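PDB 4GT6: cell surface protein from Faecalibacterium prausnitzii A2-165, which is of unknown function, this chain being the BspA-type leucine-rich repeat part of a larger cell-surface protein that probably binds other proteins outside the cell. Local coordinates for residues Ser100-Ile105 / Ile121-Glu127; Phe133-Leu139 / Met155-Ser161; Leu139-Ile144 / Leu162-Pro168; Pro145-Val151 / Leu167-Ala173. One frame throughout, in Å; residues are numbered along the deposited sequence.

Contact 1 of 4, residues Ser100-Ile105 / Ile121-Glu127; sequences SCVKKI and ILDSVTE. With EDO (1,2-ethanediol), chain M.
Residues Ser100-Ile105 and Ile121-Glu127 pack as successive rungs of the leucine-rich repeat coil, joined by backbone bonds, two polar side chains and an apolar patch behind them. Lys103 O is gripped twice, by Thr126 N at 2.8 Å in a nearly straight bond (172°) and by Glu127 N, which lies almost on the extension of the carbonyl. Ile105 N then bonds to Glu127 O, completing the parallel bridge of Lys104 with Glu127. At the other end Ser124 OG, held between its own N and carbonyl carbon (chi1 63°), comes down from above the carbonyl plane of Ser100 and donates to Ser100 O at 2.9 Å. Lys103 starts away from Ile121-Glu127 but bends at chi2 and chi3, bringing NZ back over the turn to donate to Ser124 O (2.8 Å) in the carbonyl plane; CE brushes Thr126 CG2. Water 1 fills the middle, accepting from Ser100 OG and Ser124 N and donating to Val102 O and Ile121 O, tying four groups of the rungs together. Ser100 OG also accepts from Val102 N, an ST turn that helps orient the hydroxyl. A 1,2-ethanediol, probably from the crystallisation liquor, bridges Ser100 N and Asp123 OD2. On the inner side Ile105 CD1 meets Ile121 CD1 and Leu122 CD1, both at 3.8 Å, the side chains crossing at about a right angle, with Ile128 adding to the patch. Strand 77-78 continues the ladder beyond Lys104 through Ile78. Short parallel bridges between turns, backed by stacked aliphatic side chains, are characteristic of the leucine-rich repeat solenoid.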
# COMPACT_ATOMS: atom_id res chain seq x y z
N SER A 100 -13.35 -4.91 -23.72
CA SER A 100 -12.10 -5.61 -23.39
C SER A 100 -12.36 -7.11 -23.17
O SER A 100 -13.39 -7.46 -22.58
CB SER A 100 -11.48 -5.02 -22.13
OG SER A 100 -10.31 -5.74 -21.79
N CYS A 101 -11.45 -7.99 -23.63
CA CYS A 101 -11.52 -9.43 -23.37
C CYS A 101 -10.35 -9.86 -22.48
O CYS A 101 -10.13 -11.06 -22.26
CB CYS A 101 -11.57 -10.23 -24.67
SG CYS A 101 -13.14 -10.04 -25.56
N VAL A 102 -9.64 -8.87 -21.91
CA VAL A 102 -8.52 -9.14 -20.99
C VAL A 102 -9.04 -9.80 -19.71
O VAL A 102 -9.91 -9.24 -19.03
CB VAL A 102 -7.72 -7.86 -20.64
CG1 VAL A 102 -6.63 -8.18 -19.61
CG2 VAL A 102 -7.11 -7.22 -21.91
N LYS A 103 -8.54 -11.01 -19.41
CA LYS A 103 -8.94 -11.75 -18.22
C LYS A 103 -7.87 -11.73 -17.16
O LYS A 103 -8.18 -11.87 -15.98
CB LYS A 103 -9.24 -13.22 -18.58
CG LYS A 103 -10.42 -13.41 -19.55
CD LYS A 103 -11.68 -12.63 -19.15
CE LYS A 103 -12.52 -13.33 -18.11
NZ LYS A 103 -13.80 -12.60 -17.87
N LYS A 104 -6.59 -11.65 -17.57
CA LYS A 104 -5.48 -11.75 -16.63
C LYS A 104 -4.46 -10.65 -16.88
O LYS A 104 -4.12 -10.41 -18.03
CB LYS A 104 -4.82 -13.13 -16.79
CG LYS A 104 -3.62 -13.37 -15.86
CD LYS A 104 -3.16 -14.83 -15.91
CE LYS A 104 -2.01 -15.06 -14.96
NZ LYS A 104 -1.58 -16.49 -14.92
N ILE A 105 -4.01 -9.98 -15.80
CA ILE A 105 -2.98 -8.94 -15.89
C ILE A 105 -1.84 -9.38 -14.95
O ILE A 105 -2.09 -9.66 -13.77
CB ILE A 105 -3.54 -7.51 -15.56
CG1 ILE A 105 -4.60 -7.08 -16.61
CG2 ILE A 105 -2.38 -6.46 -15.50
CD1 ILE A 105 -5.36 -5.80 -16.23
N ILE A 121 -9.10 -1.87 -19.99
CA ILE A 121 -8.68 -3.27 -19.95
C ILE A 121 -9.11 -3.97 -18.62
O ILE A 121 -9.07 -5.20 -18.53
CB ILE A 121 -7.15 -3.39 -20.17
CG1 ILE A 121 -6.38 -2.55 -19.15
CG2 ILE A 121 -6.78 -2.99 -21.61
CD1 ILE A 121 -5.06 -3.05 -18.84
N LEU A 122 -9.53 -3.20 -17.60
CA LEU A 122 -9.93 -3.72 -16.29
C LEU A 122 -11.38 -4.23 -16.24
O LEU A 122 -11.75 -4.97 -15.33
CB LEU A 122 -9.76 -2.59 -15.28
CG LEU A 122 -8.98 -2.89 -14.02
CD1 LEU A 122 -7.59 -3.44 -14.32
CD2 LEU A 122 -8.87 -1.67 -13.18
N ASP A 123 -12.20 -3.84 -17.22
CA ASP A 123 -13.64 -4.11 -17.24
C ASP A 123 -14.07 -5.60 -17.13
O ASP A 123 -15.13 -5.85 -16.56
CB ASP A 123 -14.28 -3.47 -18.49
CG ASP A 123 -14.12 -1.94 -18.56
OD1 ASP A 123 -13.84 -1.32 -17.51
OD2 ASP A 123 -14.25 -1.38 -19.67
N SER A 124 -13.30 -6.58 -17.65
CA SER A 124 -13.73 -7.99 -17.56
C SER A 124 -12.61 -8.92 -17.00
O SER A 124 -12.65 -10.13 -17.20
CB SER A 124 -14.22 -8.49 -18.91
OG SER A 124 -13.16 -8.47 -19.86
N VAL A 125 -11.68 -8.34 -16.26
CA VAL A 125 -10.55 -9.05 -15.67
C VAL A 125 -11.02 -9.96 -14.52
O VAL A 125 -11.98 -9.63 -13.82
CB VAL A 125 -9.47 -8.02 -15.23
CG1 VAL A 125 -9.84 -7.29 -13.93
CG2 VAL A 125 -8.09 -8.66 -15.14
N THR A 126 -10.36 -11.12 -14.35
CA THR A 126 -10.68 -12.04 -13.26
C THR A 126 -9.44 -12.19 -12.38
O THR A 126 -9.56 -12.68 -11.26
CB THR A 126 -11.20 -13.39 -13.74
OG1 THR A 126 -10.22 -14.01 -14.57
CG2 THR A 126 -12.57 -13.30 -14.42
N GLU A 127 -8.24 -11.84 -12.90
CA GLU A 127 -6.99 -11.98 -12.14
C GLU A 127 -6.08 -10.82 -12.40
O GLU A 127 -5.83 -10.50 -13.56
CB GLU A 127 -6.22 -13.28 -12.50
CG GLU A 127 -6.94 -14.59 -12.23
CD GLU A 127 -6.11 -15.77 -12.70
OE1 GLU A 127 -5.17 -16.17 -11.98
OE2 GLU A 127 -6.34 -16.24 -13.84
C1 EDO M . -13.17 -0.90 -23.97
O1 EDO M . -13.65 -0.21 -25.12
C2 EDO M . -14.31 -1.41 -23.05
O2 EDO M . -13.83 -2.40 -22.13
O HOH W 1 -11.06 -6.80 -19.23
O HOH W 2 -7.87 -15.02 -15.68

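Contact 2 of 4, residues Phe133-Leu139 / Met155-Ser161; sequences FHHCEEL and MFSYCYS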
# COMPACT_ATOMS: atom_id res chain seq x y z
N PHE A 133 -0.46 -1.92 -10.74
CA PHE A 133 -0.66 -0.49 -10.98
C PHE A 133 0.14 0.35 -9.99
O PHE A 133 -0.25 1.47 -9.68
CB PHE A 133 -2.16 -0.14 -10.95
CG PHE A 133 -2.90 -0.82 -12.10
CD1 PHE A 133 -2.83 -0.31 -13.39
CD2 PHE A 133 -3.61 -1.99 -11.88
CE1 PHE A 133 -3.48 -0.94 -14.45
CE2 PHE A 133 -4.25 -2.65 -12.95
CZ PHE A 133 -4.14 -2.14 -14.23
N HIS A 134 1.22 -0.23 -9.45
CA HIS A 134 2.08 0.44 -8.48
C HIS A 134 2.64 1.74 -9.11
O HIS A 134 3.18 1.70 -10.21
CB HIS A 134 3.19 -0.54 -8.05
CG HIS A 134 4.11 -0.09 -6.94
ND1 HIS A 134 5.01 -0.98 -6.37
CD2 HIS A 134 4.27 1.12 -6.36
CE1 HIS A 134 5.67 -0.29 -5.46
NE2 HIS A 134 5.27 0.98 -5.42
N HIS A 135 2.50 2.89 -8.41
CA HIS A 135 2.97 4.21 -8.88
C HIS A 135 2.27 4.70 -10.17
O HIS A 135 2.85 5.48 -10.94
CB HIS A 135 4.51 4.26 -9.05
CG HIS A 135 5.22 4.77 -7.82
ND1 HIS A 135 5.16 6.11 -7.47
CD2 HIS A 135 5.94 4.10 -6.90
CE1 HIS A 135 5.87 6.21 -6.35
NE2 HIS A 135 6.36 5.03 -5.97
N CYS A 136 1.00 4.29 -10.39
CA CYS A 136 0.17 4.85 -11.44
C CYS A 136 -0.48 6.07 -10.82
O CYS A 136 -1.65 6.07 -10.44
CB CYS A 136 -0.82 3.83 -11.98
SG CYS A 136 -0.03 2.55 -13.00
N GLU A 137 0.35 7.12 -10.71
CA GLU A 137 0.10 8.37 -9.97
C GLU A 137 -1.02 9.25 -10.51
O GLU A 137 -1.38 10.20 -9.82
CB GLU A 137 1.40 9.18 -9.92
CG GLU A 137 2.54 8.41 -9.25
CD GLU A 137 3.85 9.16 -9.16
OE1 GLU A 137 3.85 10.39 -9.37
OE2 GLU A 137 4.87 8.53 -8.82
N GLU A 138 -1.55 8.97 -11.69
CA GLU A 138 -2.64 9.78 -12.22
C GLU A 138 -3.97 9.00 -12.35
O GLU A 138 -4.97 9.61 -12.74
CB GLU A 138 -2.24 10.43 -13.54
CG GLU A 138 -1.33 11.62 -13.28
CD GLU A 138 -1.01 12.45 -14.51
OE1 GLU A 138 -1.93 12.69 -15.33
OE2 GLU A 138 0.15 12.91 -14.62
N LEU A 139 -4.03 7.71 -12.01
CA LEU A 139 -5.32 6.99 -12.00
C LEU A 139 -6.24 7.68 -10.97
O LEU A 139 -5.78 7.89 -9.85
CB LEU A 139 -5.15 5.51 -11.62
CG LEU A 139 -4.51 4.58 -12.63
CD1 LEU A 139 -4.41 3.17 -12.03
CD2 LEU A 139 -5.32 4.55 -13.95
N MSE A 155 -0.84 -3.53 -5.22
CA MSE A 155 -1.52 -3.27 -6.50
C MSE A 155 -1.64 -1.79 -6.83
O MSE A 155 -1.36 -1.43 -7.97
CB MSE A 155 -2.89 -3.94 -6.59
CG MSE A 155 -3.63 -3.61 -7.92
SE MSE A 155 -5.20 -4.70 -8.14
CE MSE A 155 -4.27 -6.31 -7.93
N PHE A 156 -2.04 -0.94 -5.87
CA PHE A 156 -2.16 0.48 -6.14
C PHE A 156 -1.28 1.30 -5.24
O PHE A 156 -1.59 2.47 -5.01
CB PHE A 156 -3.63 0.95 -5.98
CG PHE A 156 -4.59 0.25 -6.91
CD1 PHE A 156 -4.63 0.56 -8.27
CD2 PHE A 156 -5.47 -0.71 -6.43
CE1 PHE A 156 -5.51 -0.10 -9.14
CE2 PHE A 156 -6.38 -1.35 -7.29
CZ PHE A 156 -6.38 -1.05 -8.64
N SER A 157 -0.16 0.74 -4.77
CA SER A 157 0.73 1.54 -3.92
C SER A 157 1.15 2.83 -4.64
O SER A 157 1.53 2.78 -5.82
CB SER A 157 1.98 0.76 -3.53
OG SER A 157 1.64 -0.43 -2.84
N TYR A 158 1.05 3.99 -3.94
CA TYR A 158 1.48 5.31 -4.43
C TYR A 158 0.74 5.76 -5.69
O TYR A 158 1.24 6.58 -6.48
CB TYR A 158 3.02 5.37 -4.61
CG TYR A 158 3.71 4.92 -3.35
CD1 TYR A 158 3.59 5.66 -2.17
CD2 TYR A 158 4.37 3.70 -3.28
CE1 TYR A 158 4.15 5.20 -0.97
CE2 TYR A 158 4.95 3.24 -2.09
CZ TYR A 158 4.85 4.01 -0.95
OH TYR A 158 5.40 3.59 0.24
N CYS A 159 -0.52 5.35 -5.80
CA CYS A 159 -1.41 5.91 -6.83
C CYS A 159 -1.96 7.17 -6.20
O CYS A 159 -3.04 7.17 -5.60
CB CYS A 159 -2.49 4.91 -7.24
SG CYS A 159 -1.85 3.55 -8.25
N TYR A 160 -1.15 8.26 -6.28
CA TYR A 160 -1.41 9.53 -5.58
C TYR A 160 -2.71 10.24 -5.91
O TYR A 160 -3.15 11.06 -5.10
CB TYR A 160 -0.26 10.52 -5.81
CG TYR A 160 1.08 10.03 -5.32
CD1 TYR A 160 1.23 9.50 -4.04
CD2 TYR A 160 2.23 10.17 -6.10
CE1 TYR A 160 2.47 9.07 -3.57
CE2 TYR A 160 3.47 9.74 -5.65
CZ TYR A 160 3.59 9.19 -4.38
OH TYR A 160 4.82 8.79 -3.92
N SER A 161 -3.30 9.97 -7.07
CA SER A 161 -4.56 10.62 -7.48
C SER A 161 -5.78 9.75 -7.24
O SER A 161 -6.90 10.21 -7.48
CB SER A 161 -4.52 10.97 -8.96
OG SER A 161 -3.42 11.81 -9.22
O HOH W 3 -3.31 7.65 -8.84
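His135 lies with one ring face against Tyr158 CB, which sits 3.5 Å from the centroid, a CH-pi contact; the ring planes are inclined by 25° and offset so far that they hardly overlap. His134 has CG anti to the backbone N (chi1 -174°), which carries its ring over Ser157 CB, met nearer the rim, while His134 NE2 comes to the edge of the Tyr158 ring, in its plane. Glu137 runs alongside Tyr160, its CD 3.6 Å from Tyr160 CE2, the carboxylate turned 60° from the ring. The same carboxylate takes a bond from His135 ND1 on the anti side of OE2 (2.8 Å), likely limiting rotation of the imidazole. His135 N bonds to Ser157 O at 2.8 Å, Phe133 N to Met155 O, and Ser161 OG to Glu137 O at 2.7 Å. Water 3 bridges Cys136 O and Leu139 O to Ser161 N. Phe133 and Phe156 point the same way into the interior, Phe133 CB 3.7 Å from Phe156 CD1. Further out, Glu131 holds His134 ND1, and Ser157 OG donates to Arg177 O. The two loops precede strands 141-143 and 164-166; on the preceding coil the Phe112 ring meets His135 and the Phe110 ring meets Phe133.

Contact 3 of 4, residues Leu139-Ile144 / Leu162-Pro168; sequences LDTVTI and LHTVTLP. With EDO (1,2-ethanediol), chain J.
His163 reaches back across the preceding rung from a backbone that is bonded there, His163 N donating to Asp140 O at 3.0 Å. From CB, the chi1 of 62° sets CG between the backbone N and the carbonyl carbon and lays the ring over that same oxygen: CG passes it, and CD2 comes to 3.3 Å of Asp140 O, which lies under one face near the rim. Farther round the ring, on the same side of its plane as that oxygen, CE1 and NE2 lie beside Thr141 CG2, 3.5 Å from CE1, while ND1 shares a hydrogen bond with Thr164 OG1. A glycine here would probably uncover Asp140 O and Thr141 CG2 and deprive Thr164 OG1 of its imidazole partner. Beyond this corner, strands 141-143 and 164-166 run parallel, their axes at 3°, in the ladder of a leucine-rich repeat solenoid, one strand per coil. Val142 N donates to Thr164 O, and Val142 O accepts from Thr166 N; Ile144 N closes the run on Thr166 O. Thr141, Thr143, Thr164 and Thr166 share one face of the sheet, where water 4 donates to Val142 O and bonds to Thr166 OG1 at 2.7 Å. Val142 and Val165 turn to the other, and Val142 CG2 meets Leu162 CD1 (3.7 Å); Phe156 packs against other methyls of the same two residues. At the C-terminal end Ile144 CG2 packs at 3.7 Å on Pro168 CD, whose ring lies obliquely across it, and Ile144 CG1 runs beside Leu167 CD2. Ethanediol, probably from the crystallisation liquor, donates to Val165 O and touches Leu167 CD1.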
# COMPACT_ATOMS: atom_id res chain seq x y z
N LEU A 139 -4.03 7.71 -12.01
CA LEU A 139 -5.32 6.99 -12.00
C LEU A 139 -6.24 7.68 -10.97
O LEU A 139 -5.78 7.89 -9.85
CB LEU A 139 -5.15 5.51 -11.62
CG LEU A 139 -4.51 4.58 -12.63
CD1 LEU A 139 -4.41 3.17 -12.03
CD2 LEU A 139 -5.32 4.55 -13.95
N ASP A 140 -7.48 8.03 -11.33
CA ASP A 140 -8.34 8.77 -10.39
C ASP A 140 -9.40 7.89 -9.72
O ASP A 140 -9.65 8.08 -8.52
CB ASP A 140 -8.99 10.00 -11.05
CG ASP A 140 -9.93 9.73 -12.21
OD1 ASP A 140 -9.92 8.60 -12.74
OD2 ASP A 140 -10.70 10.65 -12.58
N THR A 141 -10.04 6.99 -10.45
CA THR A 141 -11.05 6.07 -9.91
C THR A 141 -10.85 4.73 -10.54
O THR A 141 -10.50 4.65 -11.73
CB THR A 141 -12.50 6.56 -10.15
OG1 THR A 141 -12.82 6.41 -11.54
CG2 THR A 141 -12.78 7.97 -9.66
N VAL A 142 -11.05 3.67 -9.76
CA VAL A 142 -10.90 2.30 -10.25
C VAL A 142 -12.08 1.47 -9.78
O VAL A 142 -12.44 1.52 -8.61
CB VAL A 142 -9.55 1.67 -9.81
CG1 VAL A 142 -9.54 0.16 -10.08
CG2 VAL A 142 -8.36 2.33 -10.50
N THR A 143 -12.65 0.68 -10.69
CA THR A 143 -13.68 -0.28 -10.36
C THR A 143 -13.12 -1.67 -10.65
O THR A 143 -12.74 -1.97 -11.79
CB THR A 143 -15.01 -0.02 -11.10
OG1 THR A 143 -15.52 1.25 -10.71
CG2 THR A 143 -16.08 -1.08 -10.78
N ILE A 144 -13.05 -2.51 -9.62
CA ILE A 144 -12.59 -3.89 -9.75
C ILE A 144 -13.84 -4.73 -10.01
O ILE A 144 -14.77 -4.68 -9.21
CB ILE A 144 -11.75 -4.34 -8.51
CG1 ILE A 144 -10.47 -3.48 -8.32
CG2 ILE A 144 -11.42 -5.84 -8.57
CD1 ILE A 144 -9.39 -3.50 -9.53
N LEU A 162 -5.58 8.49 -6.87
CA LEU A 162 -6.65 7.50 -6.76
C LEU A 162 -7.49 7.78 -5.50
O LEU A 162 -7.04 7.51 -4.39
CB LEU A 162 -6.04 6.08 -6.75
CG LEU A 162 -7.01 4.89 -6.67
CD1 LEU A 162 -7.97 4.86 -7.86
CD2 LEU A 162 -6.22 3.57 -6.62
N HIS A 163 -8.68 8.34 -5.69
CA HIS A 163 -9.52 8.76 -4.56
C HIS A 163 -10.72 7.86 -4.30
O HIS A 163 -11.34 7.97 -3.24
CB HIS A 163 -9.97 10.22 -4.74
CG HIS A 163 -10.83 10.45 -5.95
ND1 HIS A 163 -12.17 10.10 -5.97
CD2 HIS A 163 -10.49 10.95 -7.16
CE1 HIS A 163 -12.61 10.44 -7.17
NE2 HIS A 163 -11.63 10.92 -7.93
N THR A 164 -11.10 7.01 -5.27
CA THR A 164 -12.23 6.10 -5.12
C THR A 164 -11.90 4.75 -5.74
O THR A 164 -11.45 4.70 -6.89
CB THR A 164 -13.53 6.69 -5.74
OG1 THR A 164 -13.80 7.97 -5.16
CG2 THR A 164 -14.75 5.79 -5.55
N VAL A 165 -12.14 3.67 -4.99
CA VAL A 165 -11.97 2.30 -5.47
C VAL A 165 -13.22 1.53 -5.09
O VAL A 165 -13.62 1.54 -3.92
CB VAL A 165 -10.68 1.56 -5.00
CG1 VAL A 165 -10.66 0.10 -5.50
CG2 VAL A 165 -9.42 2.27 -5.48
N THR A 166 -13.82 0.86 -6.07
CA THR A 166 -14.98 0.02 -5.82
C THR A 166 -14.51 -1.43 -5.87
O THR A 166 -14.01 -1.89 -6.90
CB THR A 166 -16.10 0.33 -6.81
OG1 THR A 166 -16.45 1.70 -6.64
CG2 THR A 166 -17.35 -0.57 -6.59
N LEU A 167 -14.63 -2.14 -4.73
CA LEU A 167 -14.26 -3.55 -4.66
C LEU A 167 -15.51 -4.41 -4.79
O LEU A 167 -16.54 -4.06 -4.22
CB LEU A 167 -13.52 -3.88 -3.35
CG LEU A 167 -12.16 -3.21 -3.13
CD1 LEU A 167 -11.51 -3.76 -1.87
CD2 LEU A 167 -11.23 -3.45 -4.29
N PRO A 168 -15.42 -5.54 -5.53
CA PRO A 168 -16.60 -6.40 -5.69
C PRO A 168 -16.82 -7.34 -4.51
O PRO A 168 -15.91 -7.57 -3.73
CB PRO A 168 -16.24 -7.20 -6.94
CG PRO A 168 -14.77 -7.36 -6.86
CD PRO A 168 -14.26 -6.08 -6.26
C1 EDO J . -11.63 1.10 -1.03
O1 EDO J . -13.03 0.87 -1.00
C2 EDO J . -10.91 -0.26 -1.11
O2 EDO J . -11.33 -1.06 -0.01
O HOH W 4 -14.89 3.30 -8.08

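Contact 4 of 4, residues Pro145-Val151 / Leu167-Ala173; sequences PEGVTSV and LPDSVTA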
# COMPACT_ATOMS: atom_id res chain seq x y z
N PRO A 145 -13.91 -5.46 -11.14
CA PRO A 145 -15.14 -6.22 -11.45
C PRO A 145 -15.35 -7.48 -10.64
O PRO A 145 -14.39 -8.07 -10.14
CB PRO A 145 -14.96 -6.60 -12.93
CG PRO A 145 -13.51 -6.72 -13.10
CD PRO A 145 -12.91 -5.63 -12.23
N GLU A 146 -16.64 -7.91 -10.56
CA GLU A 146 -17.02 -9.15 -9.90
C GLU A 146 -16.27 -10.30 -10.58
O GLU A 146 -16.17 -10.32 -11.81
CB GLU A 146 -18.56 -9.34 -9.91
CG GLU A 146 -19.33 -8.34 -9.03
CD GLU A 146 -19.23 -8.49 -7.52
OE1 GLU A 146 -18.65 -9.50 -7.05
OE2 GLU A 146 -19.71 -7.58 -6.80
N GLY A 147 -15.70 -11.20 -9.80
CA GLY A 147 -14.91 -12.29 -10.35
C GLY A 147 -13.47 -12.22 -9.90
O GLY A 147 -12.78 -13.24 -9.83
N VAL A 148 -12.99 -11.00 -9.55
CA VAL A 148 -11.66 -10.83 -8.97
C VAL A 148 -11.76 -11.27 -7.49
O VAL A 148 -12.64 -10.78 -6.78
CB VAL A 148 -11.13 -9.39 -9.12
CG1 VAL A 148 -9.82 -9.23 -8.33
CG2 VAL A 148 -10.89 -9.04 -10.60
N THR A 149 -10.91 -12.20 -7.04
CA THR A 149 -11.06 -12.75 -5.67
C THR A 149 -10.06 -12.17 -4.67
O THR A 149 -10.18 -12.45 -3.47
CB THR A 149 -11.01 -14.29 -5.69
OG1 THR A 149 -9.79 -14.71 -6.31
CG2 THR A 149 -12.22 -14.88 -6.43
N SER A 150 -9.10 -11.37 -5.12
CA SER A 150 -8.22 -10.68 -4.17
C SER A 150 -7.58 -9.47 -4.80
O SER A 150 -7.48 -9.37 -6.02
CB SER A 150 -7.14 -11.60 -3.60
OG SER A 150 -6.23 -12.02 -4.60
N VAL A 151 -7.15 -8.53 -3.95
CA VAL A 151 -6.42 -7.37 -4.43
C VAL A 151 -4.98 -7.72 -4.09
O VAL A 151 -4.64 -7.75 -2.90
CB VAL A 151 -6.91 -6.03 -3.81
CG1 VAL A 151 -6.04 -4.87 -4.30
CG2 VAL A 151 -8.37 -5.79 -4.17
N LEU A 167 -14.63 -2.14 -4.73
CA LEU A 167 -14.26 -3.55 -4.66
C LEU A 167 -15.51 -4.41 -4.79
O LEU A 167 -16.54 -4.06 -4.22
CB LEU A 167 -13.52 -3.88 -3.35
CG LEU A 167 -12.16 -3.21 -3.13
CD1 LEU A 167 -11.51 -3.76 -1.87
CD2 LEU A 167 -11.23 -3.45 -4.29
N PRO A 168 -15.42 -5.54 -5.53
CA PRO A 168 -16.60 -6.40 -5.69
C PRO A 168 -16.82 -7.34 -4.51
O PRO A 168 -15.91 -7.57 -3.73
CB PRO A 168 -16.24 -7.20 -6.94
CG PRO A 168 -14.77 -7.36 -6.86
CD PRO A 168 -14.26 -6.08 -6.26
N ASP A 169 -18.02 -7.94 -4.45
CA ASP A 169 -18.38 -8.91 -3.42
C ASP A 169 -17.46 -10.14 -3.43
O ASP A 169 -17.26 -10.77 -2.40
CB ASP A 169 -19.84 -9.33 -3.62
CG ASP A 169 -20.88 -8.22 -3.45
OD1 ASP A 169 -20.53 -7.15 -2.88
OD2 ASP A 169 -22.05 -8.43 -3.84
N SER A 170 -16.85 -10.46 -4.60
CA SER A 170 -16.00 -11.65 -4.74
C SER A 170 -14.63 -11.51 -4.05
O SER A 170 -13.95 -12.52 -3.87
CB SER A 170 -15.82 -12.00 -6.22
OG SER A 170 -15.34 -10.89 -6.97
N VAL A 171 -14.21 -10.28 -3.64
CA VAL A 171 -12.88 -10.10 -3.04
C VAL A 171 -12.86 -10.71 -1.62
O VAL A 171 -13.69 -10.37 -0.78
CB VAL A 171 -12.43 -8.61 -3.08
CG1 VAL A 171 -11.29 -8.34 -2.08
CG2 VAL A 171 -11.97 -8.24 -4.49
N THR A 172 -11.90 -11.62 -1.38
CA THR A 172 -11.74 -12.25 -0.06
C THR A 172 -10.49 -11.76 0.66
O THR A 172 -10.32 -12.06 1.85
CB THR A 172 -11.71 -13.79 -0.15
OG1 THR A 172 -10.46 -14.21 -0.70
CG2 THR A 172 -12.88 -14.36 -0.95
N ALA A 173 -9.59 -11.08 -0.06
CA ALA A 173 -8.35 -10.60 0.54
C ALA A 173 -7.89 -9.32 -0.07
O ALA A 173 -8.00 -9.13 -1.28
CB ALA A 173 -7.24 -11.66 0.42
O HOH W 5 -8.77 -15.22 -2.68
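Ser170 places its hydroxyl between two backbone groups of Pro145-Val151: with chi1 at 54°, OG accepts from Gly147 N at 2.9 Å and donates to Val148 O at 2.7 Å, approaching the latter from above the carbonyl plane. An alanine at this position is likely to leave both Gly147 N and Val148 O without these partners, freeing the turn to shift. Glu146 bends at chi2 (-72°), folding its carboxylate back over Pro168 CB, 3.3 Å from CD. There OE2 accepts from Asp169 N (2.9 Å) and OE1 from Ser170 N (3.2 Å), each on its syn side. These N-H groups belong to the type I turn Pro168-Val171, which stacks on the type II turn Pro145-Val148; at Gly147 a side chain would press against the carbonyl oxygen of Glu146. The two turns stack where adjacent coils of the leucine-rich repeat solenoid leave one strand for the next. Further along, Thr172 N meets Thr149 O in a nearly straight bond (176°), and Val151 N bonds to Ala173 O. Val151 CG2 meets Leu167 CD2 at 3.7 Å, the two side chains crossing near a right angle. Ala178 covers Val151 from the next coil.

Overall arrangement
From the N terminus, contact 1 is complete before the others open, closing a loop back onto 100-105. Contacts 2, 3 and 4 then alternate: 133-139, 139-144 and 145-151 follow one another and meet 155-161, 162-168 and 167-173 in the same order, so the three cross between two consecutive coils, each closing one circuit of the solenoid with 15, 17 and 15 residues between its segments. Contact 2 pairs the coils' loops, contact 3 their strands and contact 4 their turns; contacts 2 and 3 share Leu139, contacts 3 and 4 Leu167 and Pro168. Leu122 ties contact 1 to Phe133 and Val142, Val125 reaches Val148, and Phe156 joins contacts 2 and 3 through Val142.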